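Phosphotriesterase, putative (Deinococcus radiodurans, PDB 4J35) probably hydrolyses lactones with a pair of divalent metal ions, and is here an engineered form made to act on organophosphates. Local coordinates at residues L297-L300 against R301-G304; E308-G311 against Q312-G316; P238-A241 against E242-S245; H21-V24 against I25-L28. The protein carries 7 engineered substitutions. One frame throughout, in Å; residues are numbered along the deposited sequence.

Contact 1: residues L297-L300 against R301-G304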
loop_
_atom_site.group_PDB
_atom_site.type_symbol
_atom_site.label_atom_id
_atom_site.label_comp_id
_atom_site.label_asym_id
_atom_site.label_seq_id
_atom_site.Cartn_x
_atom_site.Cartn_y
_atom_site.Cartn_z
ATOM N N LEU A 297 -7.129 -14.760 -9.110
ATOM C CA LEU A 297 -8.488 -15.075 -8.698
ATOM C C LEU A 297 -9.036 -16.368 -9.327
ATOM O O LEU A 297 -9.705 -17.168 -8.682
ATOM C CB LEU A 297 -9.426 -13.883 -8.956
ATOM C CG LEU A 297 -9.023 -12.559 -8.294
ATOM C CD1 LEU A 297 -10.109 -11.503 -8.490
ATOM C CD2 LEU A 297 -8.684 -12.717 -6.782
ATOM N N PRO A 298 -8.761 -16.590 -10.622
ATOM C CA PRO A 298 -9.296 -17.798 -11.241
ATOM C C PRO A 298 -8.586 -18.993 -10.659
ATOM O O PRO A 298 -9.128 -20.091 -10.572
ATOM C CB PRO A 298 -8.910 -17.634 -12.749
ATOM C CG PRO A 298 -8.772 -16.180 -12.944
ATOM C CD PRO A 298 -8.208 -15.636 -11.600
ATOM N N ASP A 299 -7.339 -18.789 -10.264
ATOM C CA ASP A 299 -6.606 -19.915 -9.726
ATOM C C ASP A 299 -7.180 -20.250 -8.305
ATOM O O ASP A 299 -7.304 -21.403 -7.961
ATOM C CB ASP A 299 -5.121 -19.627 -9.660
ATOM C CG ASP A 299 -4.332 -20.842 -9.273
ATOM O OD1 ASP A 299 -4.318 -21.804 -10.060
ATOM O OD2 ASP A 299 -3.744 -20.849 -8.178
ATOM N N LEU A 300 -7.576 -19.245 -7.545
ATOM C CA LEU A 300 -8.188 -19.521 -6.224
ATOM C C LEU A 300 -9.531 -20.257 -6.400
ATOM O O LEU A 300 -9.799 -21.235 -5.709
ATOM C CB LEU A 300 -8.391 -18.230 -5.444
ATOM C CG LEU A 300 -7.105 -17.533 -5.005
ATOM C CD1 LEU A 300 -7.436 -16.180 -4.410
ATOM C CD2 LEU A 300 -6.341 -18.403 -3.998
ATOM N N ARG A 301 -10.362 -19.788 -7.332
ATOM C CA ARG A 301 -11.616 -20.466 -7.648
ATOM C C ARG A 301 -11.367 -21.921 -8.058
ATOM O O ARG A 301 -12.052 -22.844 -7.577
ATOM C CB ARG A 301 -12.380 -19.709 -8.738
ATOM C CG ARG A 301 -12.895 -18.365 -8.253
ATOM C CD ARG A 301 -14.045 -18.571 -7.244
ATOM N NE ARG A 301 -15.216 -19.171 -7.893
ATOM C CZ ARG A 301 -15.726 -20.380 -7.670
ATOM N NH1 ARG A 301 -15.204 -21.218 -6.785
ATOM N NH2 ARG A 301 -16.784 -20.758 -8.378
ATOM N N ARG A 302 -10.404 -22.126 -8.958
ATOM C CA ARG A 302 -9.998 -23.481 -9.307
ATOM C C ARG A 302 -9.672 -24.310 -8.064
ATOM O O ARG A 302 -9.938 -25.509 -8.027
ATOM C CB ARG A 302 -8.784 -23.501 -10.187
ATOM C CG ARG A 302 -8.498 -24.883 -10.750
ATOM C CD ARG A 302 -7.170 -24.942 -11.562
ATOM N NE ARG A 302 -6.038 -24.411 -10.786
ATOM C CZ ARG A 302 -5.530 -24.986 -9.687
ATOM N NH1 ARG A 302 -6.033 -26.126 -9.226
ATOM N NH2 ARG A 302 -4.513 -24.423 -9.039
ATOM N N ARG A 303 -9.051 -23.676 -7.079
ATOM C CA ARG A 303 -8.585 -24.374 -5.882
ATOM C C ARG A 303 -9.689 -24.704 -4.895
ATOM O O ARG A 303 -9.434 -25.417 -3.931
ATOM C CB ARG A 303 -7.548 -23.531 -5.148
ATOM C CG ARG A 303 -6.172 -23.552 -5.764
ATOM C CD ARG A 303 -5.271 -22.544 -5.089
ATOM N NE ARG A 303 -3.986 -22.419 -5.774
ATOM C CZ ARG A 303 -2.831 -22.921 -5.344
ATOM N NH1 ARG A 303 -2.750 -23.583 -4.197
ATOM N NH2 ARG A 303 -1.735 -22.735 -6.064
ATOM N N GLY A 304 -10.889 -24.162 -5.104
ATOM C CA GLY A 304 -11.998 -24.396 -4.189
ATOM C C GLY A 304 -12.363 -23.182 -3.340
ATOM O O GLY A 304 -13.289 -23.214 -2.524
#
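D299 reaches forward along the last turns of helix 291-303 and holds two arginines, R302 and R303. R303 is the one to follow. Its CB lies 3.3 Å from the carbonyl O of L300, and CG is equally near the O of D299; CD lies 3.7 Å from that D299 oxygen. With CG set anti to the carbonyl carbon (chi1 -78°) and the chain extended to NE, the side chain runs back toward D299. There NE gives OD2 of D299 a nearly straight bond of 2.9 Å, in the guanidinium plane but from above the carboxylate; NH2 adds a weak, longer one to the same oxygen. OD1 goes to R302, whose NH2 meets it at 2.8 Å on the syn side, with a weak second bond from NE. G304 ends the helix in a Schellman motif with positive phi. L300 and R301 turn to helix 307-322, L300 onto M313 and R301 onto V310; R301 donates from NH1 to the carbonyl O of I305 and pairs through NE with E307. With one oxygen for each arginine, D299 probably offsets part of the positive charge gathered here, where the carbonyls of the helix end would also favour the arginines.

Contact 2: residues E308-G311 against Q312-G316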
loop_
_atom_site.group_PDB
_atom_site.type_symbol
_atom_site.label_atom_id
_atom_site.label_comp_id
_atom_site.label_asym_id
_atom_site.label_seq_id
_atom_site.Cartn_x
_atom_site.Cartn_y
_atom_site.Cartn_z
ATOM N N GLU A 308 -18.007 -16.185 -2.966
ATOM C CA GLU A 308 -18.265 -15.336 -1.821
ATOM C C GLU A 308 -16.976 -14.890 -1.138
ATOM O O GLU A 308 -16.875 -13.745 -0.737
ATOM C CB GLU A 308 -19.170 -16.064 -0.815
ATOM C CG GLU A 308 -19.429 -15.256 0.455
ATOM C CD GLU A 308 -20.409 -15.942 1.395
ATOM O OE1 GLU A 308 -21.124 -16.866 0.943
ATOM O OE2 GLU A 308 -20.460 -15.556 2.582
ATOM N N GLN A 309 -16.009 -15.798 -1.008
ATOM C CA GLN A 309 -14.739 -15.497 -0.374
ATOM C C GLN A 309 -13.923 -14.535 -1.204
ATOM O O GLN A 309 -13.250 -13.670 -0.700
ATOM C CB GLN A 309 -13.928 -16.779 -0.149
ATOM C CG GLN A 309 -14.499 -17.666 0.975
ATOM C CD GLN A 309 -13.733 -18.965 1.120
ATOM O OE1 GLN A 309 -13.591 -19.713 0.168
ATOM N NE2 GLN A 309 -13.220 -19.228 2.316
ATOM N N VAL A 310 -13.982 -14.702 -2.522
ATOM C CA VAL A 310 -13.189 -13.868 -3.366
ATOM C C VAL A 310 -13.741 -12.476 -3.291
ATOM O O VAL A 310 -12.985 -11.513 -3.176
ATOM C CB VAL A 310 -13.220 -14.368 -4.827
ATOM C CG1 VAL A 310 -12.791 -13.273 -5.759
ATOM C CG2 VAL A 310 -12.339 -15.611 -4.974
ATOM N N GLY A 311 -15.058 -12.348 -3.339
ATOM C CA GLY A 311 -15.670 -11.029 -3.285
ATOM C C GLY A 311 -15.447 -10.385 -1.917
ATOM O O GLY A 311 -15.452 -9.153 -1.769
ATOM N N GLN A 312 -15.245 -11.215 -0.905
ATOM C CA GLN A 312 -15.001 -10.666 0.434
ATOM C C GLN A 312 -13.613 -10.002 0.503
ATOM O O GLN A 312 -13.452 -8.927 1.091
ATOM C CB GLN A 312 -15.068 -11.757 1.475
ATOM C CG GLN A 312 -14.967 -11.226 2.950
ATOM C CD GLN A 312 -16.162 -10.367 3.356
ATOM O OE1 GLN A 312 -17.317 -10.803 3.279
ATOM N NE2 GLN A 312 -15.892 -9.139 3.782
ATOM N N MET A 313 -12.614 -10.672 -0.061
ATOM C CA MET A 313 -11.254 -10.129 -0.061
ATOM C C MET A 313 -11.179 -8.885 -0.909
ATOM O O MET A 313 -10.492 -7.923 -0.562
ATOM C CB MET A 313 -10.231 -11.162 -0.560
ATOM C CG MET A 313 -10.081 -12.342 0.340
ATOM S SD MET A 313 -8.801 -13.535 -0.032
ATOM C CE MET A 313 -9.579 -14.369 -1.473
ATOM N N THR A 314 -11.813 -8.922 -2.101
ATOM C CA THR A 314 -11.573 -7.873 -3.088
ATOM C C THR A 314 -12.560 -6.719 -3.047
ATOM O O THR A 314 -12.266 -5.660 -3.562
ATOM C CB THR A 314 -11.582 -8.470 -4.533
ATOM O OG1 THR A 314 -12.842 -9.103 -4.768
ATOM C CG2 THR A 314 -10.477 -9.491 -4.650
ATOM N N VAL A 315 -13.719 -6.901 -2.408
ATOM C CA VAL A 315 -14.725 -5.833 -2.360
ATOM C C VAL A 315 -15.193 -5.553 -0.905
ATOM O O VAL A 315 -15.200 -4.401 -0.480
ATOM C CB VAL A 315 -15.980 -6.188 -3.216
ATOM C CG1 VAL A 315 -17.014 -5.066 -3.161
ATOM C CG2 VAL A 315 -15.582 -6.482 -4.701
ATOM N N GLY A 316 -15.579 -6.611 -0.207
ATOM C CA GLY A 316 -16.111 -6.489 1.149
ATOM C C GLY A 316 -15.092 -5.859 2.085
ATOM O O GLY A 316 -15.394 -4.899 2.784
#
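The carbonyl O of V310 takes two bonds from T314: the backbone N at 3.0 Å, tilted little from the carbonyl plane, and OG1 at 2.9 Å, from above that plane. T314 can do this because chi1 (58°) sets OG1 between its own backbone N and carbonyl carbon, which turns the hydroxyl back down the helix. G311 O is also gripped twice. G316 N comes straight in, at 3.0 Å and 169°, while V315 N approaches from above the carbonyl plane at 2.9 Å. The bond from G316 spans five residues and marks a wider pi-type turn in helix 307-322, the last helix of this TIM-barrel chain. Before it the spacing is the ordinary one, M313 N bonding to Q309 O. An alanine in place of T314 removes the hydroxyl and the methyl CG2, and would probably leave V310 O with the backbone N of this residue as its one strong donor. Farther out, the bent end of M313 brings CE to 3.8 Å from Q309 O and close to V310 CA. The same side chain touches L259 and L261 of strand 259-261, and V310 leans on I305. The amides of Q309 and Q312 look elsewhere: OE1 of Q309 accepts from T306 N, and NE2 of Q312 donates to OD1 of N317.

Contact 3: residues P238-A241 against E242-S245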
loop_
_atom_site.group_PDB
_atom_site.type_symbol
_atom_site.label_atom_id
_atom_site.label_comp_id
_atom_site.label_asym_id
_atom_site.label_seq_id
_atom_site.Cartn_x
_atom_site.Cartn_y
_atom_site.Cartn_z
ATOM N N PRO A 238 8.813 -14.732 -1.820
ATOM C CA PRO A 238 8.383 -16.067 -2.227
ATOM C C PRO A 238 7.856 -16.062 -3.644
ATOM O O PRO A 238 7.672 -15.001 -4.242
ATOM C CB PRO A 238 7.236 -16.376 -1.263
ATOM C CG PRO A 238 6.769 -15.042 -0.790
ATOM C CD PRO A 238 7.987 -14.190 -0.732
ATOM N N THR A 239 7.572 -17.248 -4.157
ATOM C CA THR A 239 6.866 -17.374 -5.413
ATOM C C THR A 239 5.386 -17.229 -5.134
ATOM O O THR A 239 4.939 -17.349 -3.985
ATOM C CB THR A 239 7.131 -18.750 -6.059
ATOM O OG1 THR A 239 6.488 -19.779 -5.292
ATOM C CG2 THR A 239 8.632 -19.026 -6.119
ATOM N N ASP A 240 4.616 -17.001 -6.190
ATOM C CA ASP A 240 3.175 -16.867 -6.058
ATOM C C ASP A 240 2.545 -18.170 -5.578
ATOM O O ASP A 240 1.539 -18.170 -4.850
ATOM C CB ASP A 240 2.561 -16.445 -7.396
ATOM C CG ASP A 240 2.722 -14.951 -7.666
ATOM O OD1 ASP A 240 3.105 -14.208 -6.726
ATOM O OD2 ASP A 240 2.453 -14.517 -8.809
ATOM N N ALA A 241 3.152 -19.280 -5.970
ATOM C CA ALA A 241 2.644 -20.586 -5.576
ATOM C C ALA A 241 2.738 -20.727 -4.067
ATOM O O ALA A 241 1.823 -21.258 -3.434
ATOM C CB ALA A 241 3.407 -21.702 -6.270
ATOM N N GLU A 242 3.836 -20.247 -3.490
ATOM C CA GLU A 242 3.995 -20.292 -2.040
ATOM C C GLU A 242 3.014 -19.329 -1.379
ATOM O O GLU A 242 2.387 -19.660 -0.359
ATOM C CB GLU A 242 5.429 -19.957 -1.629
ATOM C CG GLU A 242 6.466 -20.918 -2.197
ATOM C CD GLU A 242 7.894 -20.400 -2.078
ATOM O OE1 GLU A 242 8.095 -19.171 -2.136
ATOM O OE2 GLU A 242 8.822 -21.227 -1.933
ATOM N N ARG A 243 2.883 -18.135 -1.951
ATOM C CA ARG A 243 1.878 -17.192 -1.483
ATOM C C ARG A 243 0.531 -17.875 -1.389
ATOM O O ARG A 243 -0.117 -17.826 -0.360
ATOM C CB ARG A 243 1.750 -15.996 -2.424
ATOM C CG ARG A 243 2.912 -15.032 -2.359
ATOM C CD ARG A 243 2.632 -13.762 -3.156
ATOM N NE ARG A 243 3.709 -12.789 -2.972
ATOM C CZ ARG A 243 4.862 -12.781 -3.637
ATOM N NH1 ARG A 243 5.114 -13.677 -4.590
ATOM N NH2 ARG A 243 5.771 -11.862 -3.351
ATOM N N LEU A 244 0.095 -18.505 -2.468
ATOM C CA LEU A 244 -1.283 -19.009 -2.516
ATOM C C LEU A 244 -1.472 -20.218 -1.609
ATOM O O LEU A 244 -2.571 -20.483 -1.140
ATOM C CB LEU A 244 -1.714 -19.356 -3.943
ATOM C CG LEU A 244 -1.713 -18.200 -4.939
ATOM C CD1 LEU A 244 -2.268 -18.668 -6.262
ATOM C CD2 LEU A 244 -2.487 -16.997 -4.427
ATOM N N SER A 245 -0.393 -20.949 -1.376
ATOM C CA SER A 245 -0.429 -22.057 -0.447
ATOM C C SER A 245 -0.769 -21.534 0.965
ATOM O O SER A 245 -1.624 -22.105 1.645
ATOM C CB SER A 245 0.919 -22.781 -0.451
ATOM O OG SER A 245 0.893 -23.907 0.411
#
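The guanidinium of R243 carries the ring of P238 on one face, with CG 4.1 Å above the plane and over its centre. D240 OD1 comes to NH1 obliquely, at 3.0 Å, in a salt bridge whose hydrogen bond is weak, the carboxylate standing at 74° to the guanidinium. R243 stretches from CG to NE without a bend, which carries the group back past the start of helix 240-251 to P238. Its stronger mate is D206, through NE, and NH2 donates to the carbonyl O of L231. D240 is shared as well: OD2 accepts from H291 and OD1 from the backbone N of G230. A leucine in place of R243 would probably leave the carboxylate of D206 without its positive mate and the ring of P238 without the flat group it covers.

The helix start itself is a capping box. T239 is the N-cap, and its OG1 accepts from E242 N at 3.2 Å; in return, OE1 of E242 accepts from T239 N at 2.8 Å, met from above the carboxylate plane. CB of P238 also lies against OE1, at 3.1 Å. The helix bonds then begin with R243 N to T239 O. L244 packs against helix 291-303, on I296, D299, L300 and R303. Helix 240-251 links strands 223-226 and 259-261, and R243 lies about 8 Å, side chain to side chain, from the metal ligands H204 and D264. The bonds shared by R243 and D240 probably tie the loops at D206 and G230-L231 to the first turn, the buried guanidinium being offset by carboxylates.

Contact 4: residues H21-V24 against I25-L28. Engineered in segment 25-28: L28 (natural residue Tyr). With CO (cobalt (II) ion), chain C.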
loop_
_atom_site.group_PDB
_atom_site.type_symbol
_atom_site.label_atom_id
_atom_site.label_comp_id
_atom_site.label_asym_id
_atom_site.label_seq_id
_atom_site.Cartn_x
_atom_site.Cartn_y
_atom_site.Cartn_z
ATOM N N HIS A 21 -2.942 -1.723 -2.497
ATOM C CA HIS A 21 -1.556 -1.300 -2.357
ATOM C C HIS A 21 -0.878 -1.373 -3.722
ATOM O O HIS A 21 -0.433 -2.443 -4.113
ATOM C CB HIS A 21 -0.744 -2.174 -1.407
ATOM C CG HIS A 21 0.602 -1.618 -1.073
ATOM N ND1 HIS A 21 1.038 -1.428 0.229
ATOM C CD2 HIS A 21 1.636 -1.225 -1.856
ATOM C CE1 HIS A 21 2.260 -0.935 0.217
ATOM N NE2 HIS A 21 2.662 -0.864 -1.045
ATOM N N GLU A 22 -0.749 -0.208 -4.336
ATOM C CA GLU A 22 -0.107 -0.075 -5.659
ATOM C C GLU A 22 0.588 1.277 -5.721
ATOM O O GLU A 22 0.373 2.130 -4.874
ATOM C CB GLU A 22 -1.186 -0.159 -6.751
ATOM C CG GLU A 22 -2.149 -1.354 -6.739
ATOM C CD GLU A 22 -1.484 -2.686 -7.054
ATOM O OE1 GLU A 22 -0.433 -2.653 -7.778
ATOM O OE2 GLU A 22 -2.026 -3.741 -6.598
ATOM N N HIS A 23 1.387 1.506 -6.769
ATOM C CA HIS A 23 2.130 2.746 -6.940
ATOM C C HIS A 23 1.919 3.230 -8.395
ATOM O O HIS A 23 2.512 2.682 -9.301
ATOM C CB HIS A 23 3.627 2.506 -6.598
ATOM C CG HIS A 23 3.847 2.145 -5.144
ATOM N ND1 HIS A 23 3.733 3.089 -4.148
ATOM C CD2 HIS A 23 4.100 0.966 -4.513
ATOM C CE1 HIS A 23 3.938 2.521 -2.973
ATOM N NE2 HIS A 23 4.114 1.225 -3.150
ATOM N N VAL A 24 1.060 4.240 -8.605
ATOM C CA VAL A 24 0.857 4.786 -9.973
ATOM C C VAL A 24 2.203 5.327 -10.507
ATOM O O VAL A 24 2.635 4.959 -11.603
ATOM C CB VAL A 24 -0.251 5.875 -10.010
ATOM C CG1 VAL A 24 -0.419 6.446 -11.433
ATOM C CG2 VAL A 24 -1.598 5.307 -9.508
ATOM N N ILE A 25 2.854 6.198 -9.753
ATOM C CA ILE A 25 4.261 6.516 -9.994
ATOM C C ILE A 25 5.088 6.283 -8.731
ATOM O O ILE A 25 4.565 6.250 -7.621
ATOM C CB ILE A 25 4.466 7.958 -10.481
ATOM C CG1 ILE A 25 4.090 8.948 -9.380
ATOM C CG2 ILE A 25 3.673 8.206 -11.742
ATOM C CD1 ILE A 25 4.155 10.418 -9.842
ATOM N N PHE A 26 6.375 6.035 -8.909
ATOM C CA PHE A 26 7.226 5.759 -7.782
ATOM C C PHE A 26 8.674 6.076 -8.085
ATOM O O PHE A 26 9.183 5.700 -9.159
ATOM C CB PHE A 26 7.121 4.279 -7.423
ATOM C CG PHE A 26 7.773 3.937 -6.106
ATOM C CD1 PHE A 26 9.109 3.596 -6.055
ATOM C CD2 PHE A 26 7.039 3.920 -4.934
ATOM C CE1 PHE A 26 9.709 3.277 -4.840
ATOM C CE2 PHE A 26 7.635 3.605 -3.721
ATOM C CZ PHE A 26 8.966 3.286 -3.676
ATOM N N GLY A 27 9.334 6.738 -7.133
ATOM C CA GLY A 27 10.773 6.983 -7.186
ATOM C C GLY A 27 11.420 6.657 -5.864
ATOM O O GLY A 27 10.931 7.093 -4.838
ATOM N N LEU A 28 12.495 5.877 -5.890
ATOM C CA LEU A 28 13.304 5.650 -4.709
ATOM C C LEU A 28 13.984 6.941 -4.300
ATOM O O LEU A 28 14.458 7.686 -5.158
ATOM C CB LEU A 28 14.349 4.584 -4.979
ATOM C CG LEU A 28 13.751 3.189 -5.212
ATOM C CD1 LEU A 28 14.781 2.290 -5.906
ATOM C CD2 LEU A 28 13.224 2.567 -3.887
HETATM CO CO CO C . 4.531 -0.197 -1.862
#
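This is an aromatic contact between H23 and F26 at the end of strand 17-26, the first strand of the TIM barrel, beside the metal centre. H21 and H23 form the HxH motif of the phosphotriesterase family, and F26 follows after the chain turns a corner at V24 and I25. The turn sets the two rings side by side, pointing the same way. F26 presents an edge to the face of H23 in a T-shaped stack, centroids 4.8 Å apart and planes at 68°. The touching atom is CD2 of F26, 3.5 Å from ND1 of H23 and nearer the rim of the imidazole than its middle. A chi1 of -169° swings the ring of F26 to the side opposite its own amide nitrogen, which brings that edge over the imidazole, and the ring also leans on I266.

The imidazole of H23 is thus held in three ways. ND1 hydrogen-bonds to OG1 of T68, F26 covers one face, and NE2 binds cobalt, so rotation of the ring is probably well restricted. D264 joins the two histidines on this ion, and K143, probably carbamylated as is usual in this family, is a ligand of both metals. E22, between the histidines, turns away from the ion to S262, S265 and the backbone of H263. V24 and I25 point to the outer layer instead, where both touch F78 of helix 76-86. L28 is engineered, a tyrosine in the natural protein, and rests on W269. At the ion itself, NE2 of H21 sits 2.1 Å from the cobalt and NE2 of H23 2.0 Å.

In the fold
Contact 4 is the buried one, its centre about 9 Å from that of the chain, and it works with rings and metal bonds. Contacts 1, 2 and 3 belong to the outer helices. Contact 1 lies at the surface and uses charge at a helix end; contacts 2 and 3 are partly buried, one relying on backbone carbonyls with two donors each, the other on a helix start and an arginine network. Helix 291-303 joins them: contact 1 packs on both contact 2, where L297 also meets T314, and contact 3, while contacts 2 and 3 stay about 8 Å apart at their nearest atoms. None of the three touches contact 4.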